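Local atomic coordinates of deacylase (Burkholderia multivorans, PDB entry 5THW), a protein that probably hydrolyses N-carbamoyl amino acids as a zinc-dependent amidase of the peptidase M20 family, binding two zinc ions per subunit. Residues T242-H247 with R255-L260. Sequence-based numbering, arbitrary orientation.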
loop_
_atom_site.group_PDB
_atom_site.type_symbol
_atom_site.label_atom_id
_atom_site.label_comp_id
_atom_site.label_asym_id
_atom_site.label_seq_id
_atom_site.Cartn_x
_atom_site.Cartn_y
_atom_site.Cartn_z
ATOM N N THR A 242 8.831 11.370 -1.342
ATOM C CA THR A 242 8.475 11.826 -0.008
ATOM C C THR A 242 7.737 13.152 -0.133
ATOM O O THR A 242 8.272 14.122 -0.685
ATOM C CB THR A 242 9.710 11.960 0.883
ATOM O OG1 THR A 242 10.414 10.714 0.896
ATOM C CG2 THR A 242 9.298 12.289 2.311
ATOM N N GLY A 243 6.510 13.190 0.374
ATOM C CA GLY A 243 5.766 14.426 0.412
ATOM C C GLY A 243 5.478 14.848 1.832
ATOM O O GLY A 243 6.371 14.849 2.686
ATOM N N GLN A 244 4.225 15.183 2.111
ATOM C CA GLN A 244 3.808 15.569 3.448
ATOM C C GLN A 244 2.527 14.818 3.752
ATOM O O GLN A 244 1.511 15.019 3.080
ATOM C CB GLN A 244 3.591 17.086 3.550
ATOM C CG GLN A 244 3.238 17.588 4.950
ATOM C CD GLN A 244 4.131 16.999 6.032
ATOM O OE1 GLN A 244 5.318 17.325 6.128
ATOM N NE2 GLN A 244 3.562 16.120 6.851
ATOM N N GLU A 245 2.595 13.936 4.739
ATOM C CA GLU A 245 1.418 13.231 5.212
ATOM C C GLU A 245 0.534 14.176 6.017
ATOM O O GLU A 245 1.017 14.894 6.897
ATOM C CB GLU A 245 1.862 12.027 6.037
ATOM C CG GLU A 245 0.906 11.532 7.083
ATOM C CD GLU A 245 1.537 10.426 7.907
ATOM O OE1 GLU A 245 2.755 10.213 7.741
ATOM O OE2 GLU A 245 0.831 9.779 8.709
ATOM N N ALA A 246 -0.756 14.201 5.694
ATOM C CA ALA A 246 -1.689 15.104 6.356
ATOM C C ALA A 246 -3.100 14.573 6.158
ATOM O O ALA A 246 -3.350 13.748 5.277
ATOM C CB ALA A 246 -1.569 16.535 5.816
ATOM N N HIS A 247 -4.030 15.096 6.953
ATOM C CA HIS A 247 -5.397 14.593 6.904
ATOM C C HIS A 247 -6.068 15.040 5.617
ATOM O O HIS A 247 -5.949 16.198 5.221
ATOM C CB HIS A 247 -6.181 15.067 8.117
ATOM C CG HIS A 247 -5.704 14.447 9.385
ATOM N ND1 HIS A 247 -5.970 13.135 9.715
ATOM C CD2 HIS A 247 -4.939 14.943 10.385
ATOM C CE1 HIS A 247 -5.400 12.855 10.873
ATOM N NE2 HIS A 247 -4.769 13.935 11.301
ATOM N N ARG A 255 -2.272 23.272 -0.452
ATOM C CA ARG A 255 -1.211 23.017 0.517
ATOM C C ARG A 255 -0.703 21.564 0.516
ATOM O O ARG A 255 -0.099 21.137 1.507
ATOM C CB ARG A 255 -1.685 23.403 1.922
ATOM C CG ARG A 255 -2.232 24.829 2.014
ATOM C CD ARG A 255 -2.468 25.282 3.449
ATOM N NE ARG A 255 -2.943 26.662 3.502
ATOM C CZ ARG A 255 -2.154 27.732 3.443
ATOM N NH1 ARG A 255 -0.843 27.585 3.313
ATOM N NH2 ARG A 255 -2.678 28.953 3.495
ATOM N N ARG A 256 -0.962 20.786 -0.538
ATOM C CA ARG A 256 -0.636 19.364 -0.536
ATOM C C ARG A 256 0.680 19.039 -1.235
ATOM O O ARG A 256 1.056 19.663 -2.226
ATOM C CB ARG A 256 -1.761 18.550 -1.167
ATOM C CG ARG A 256 -3.064 18.731 -0.428
ATOM C CD ARG A 256 -4.162 17.839 -0.948
ATOM N NE ARG A 256 -5.348 17.927 -0.102
ATOM C CZ ARG A 256 -6.267 16.974 -0.001
ATOM N NH1 ARG A 256 -6.119 15.824 -0.653
ATOM N NH2 ARG A 256 -7.320 17.163 0.779
ATOM N N ARG A 257 1.370 18.022 -0.699
ATOM C CA ARG A 257 2.516 17.362 -1.337
ATOM C C ARG A 257 2.213 15.859 -1.295
ATOM O O ARG A 257 2.747 15.118 -0.461
ATOM C CB ARG A 257 3.846 17.718 -0.643
ATOM C CG ARG A 257 4.102 19.214 -0.557
ATOM C CD ARG A 257 5.565 19.566 -0.325
ATOM N NE ARG A 257 6.031 19.251 1.022
ATOM C CZ ARG A 257 7.014 18.398 1.305
ATOM N NH1 ARG A 257 7.656 17.763 0.332
ATOM N NH2 ARG A 257 7.365 18.189 2.571
ATOM N N ASP A 258 1.345 15.424 -2.207
ATOM C CA ASP A 258 0.838 14.054 -2.268
ATOM C C ASP A 258 1.862 13.157 -2.968
ATOM O O ASP A 258 2.133 13.323 -4.161
ATOM C CB ASP A 258 -0.503 14.041 -2.999
ATOM C CG ASP A 258 -1.217 12.701 -2.915
ATOM O OD1 ASP A 258 -2.459 12.715 -2.785
ATOM O OD2 ASP A 258 -0.551 11.640 -2.953
ATOM N N ALA A 259 2.439 12.198 -2.232
ATOM C CA ALA A 259 3.452 11.332 -2.827
ATOM C C ALA A 259 2.834 10.295 -3.762
ATOM O O ALA A 259 3.485 9.856 -4.718
ATOM C CB ALA A 259 4.270 10.642 -1.732
ATOM N N LEU A 260 1.585 9.896 -3.511
ATOM C CA LEU A 260 0.927 8.946 -4.402
ATOM C C LEU A 260 0.490 9.611 -5.702
ATOM O O LEU A 260 0.414 8.947 -6.741
ATOM C CB LEU A 260 -0.263 8.279 -3.700
ATOM C CG LEU A 260 -1.027 7.265 -4.565
ATOM C CD1 LEU A 260 -0.083 6.176 -5.060
ATOM C CD2 LEU A 260 -2.199 6.661 -3.798
HETATM O O HOH W 1 0.362 16.884 1.510
#
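Arg257 carries most of this contact, meeting Gly243 and Gln244 with both backbone and side chain. Arg257 N gives a hydrogen bond to a water, which in turn donates to Gln244 O, each leg 2.7 Å. The side chain leaves toward the other segment and bends at chi3 (-72°), which sets the position of NE; one face of the guanidinium lies over the peptide between Gly243 and Gln244, with Gly243 C 3.7 Å above the guanidinium plane of Arg257, offset toward the rim, and Gln244 N above its centre. Arg257 NH2 is 3.5 Å from Gly243 O, at too poor an angle for a hydrogen bond; NH1 instead donates to Gly335 O. Arg257 O accepts from Gln244 N at 3.0 Å, nearly straight (161°) and on a lone pair in the carbonyl plane. Gly243 CA makes a CA-H...O contact to Arg257 O at 3.2 Å. Asp258 points away and N-caps helix 259-275, OD2 accepting from Leu261 N and, weakly, Leu260 N. Ala259 CB approaches Gly243 N at 4.0 Å. One direct and one water-bridged backbone link thus join the end of strand 225-242 to this helix start in the probable dimerisation domain; side-chain charge pairing between the segments plays no part.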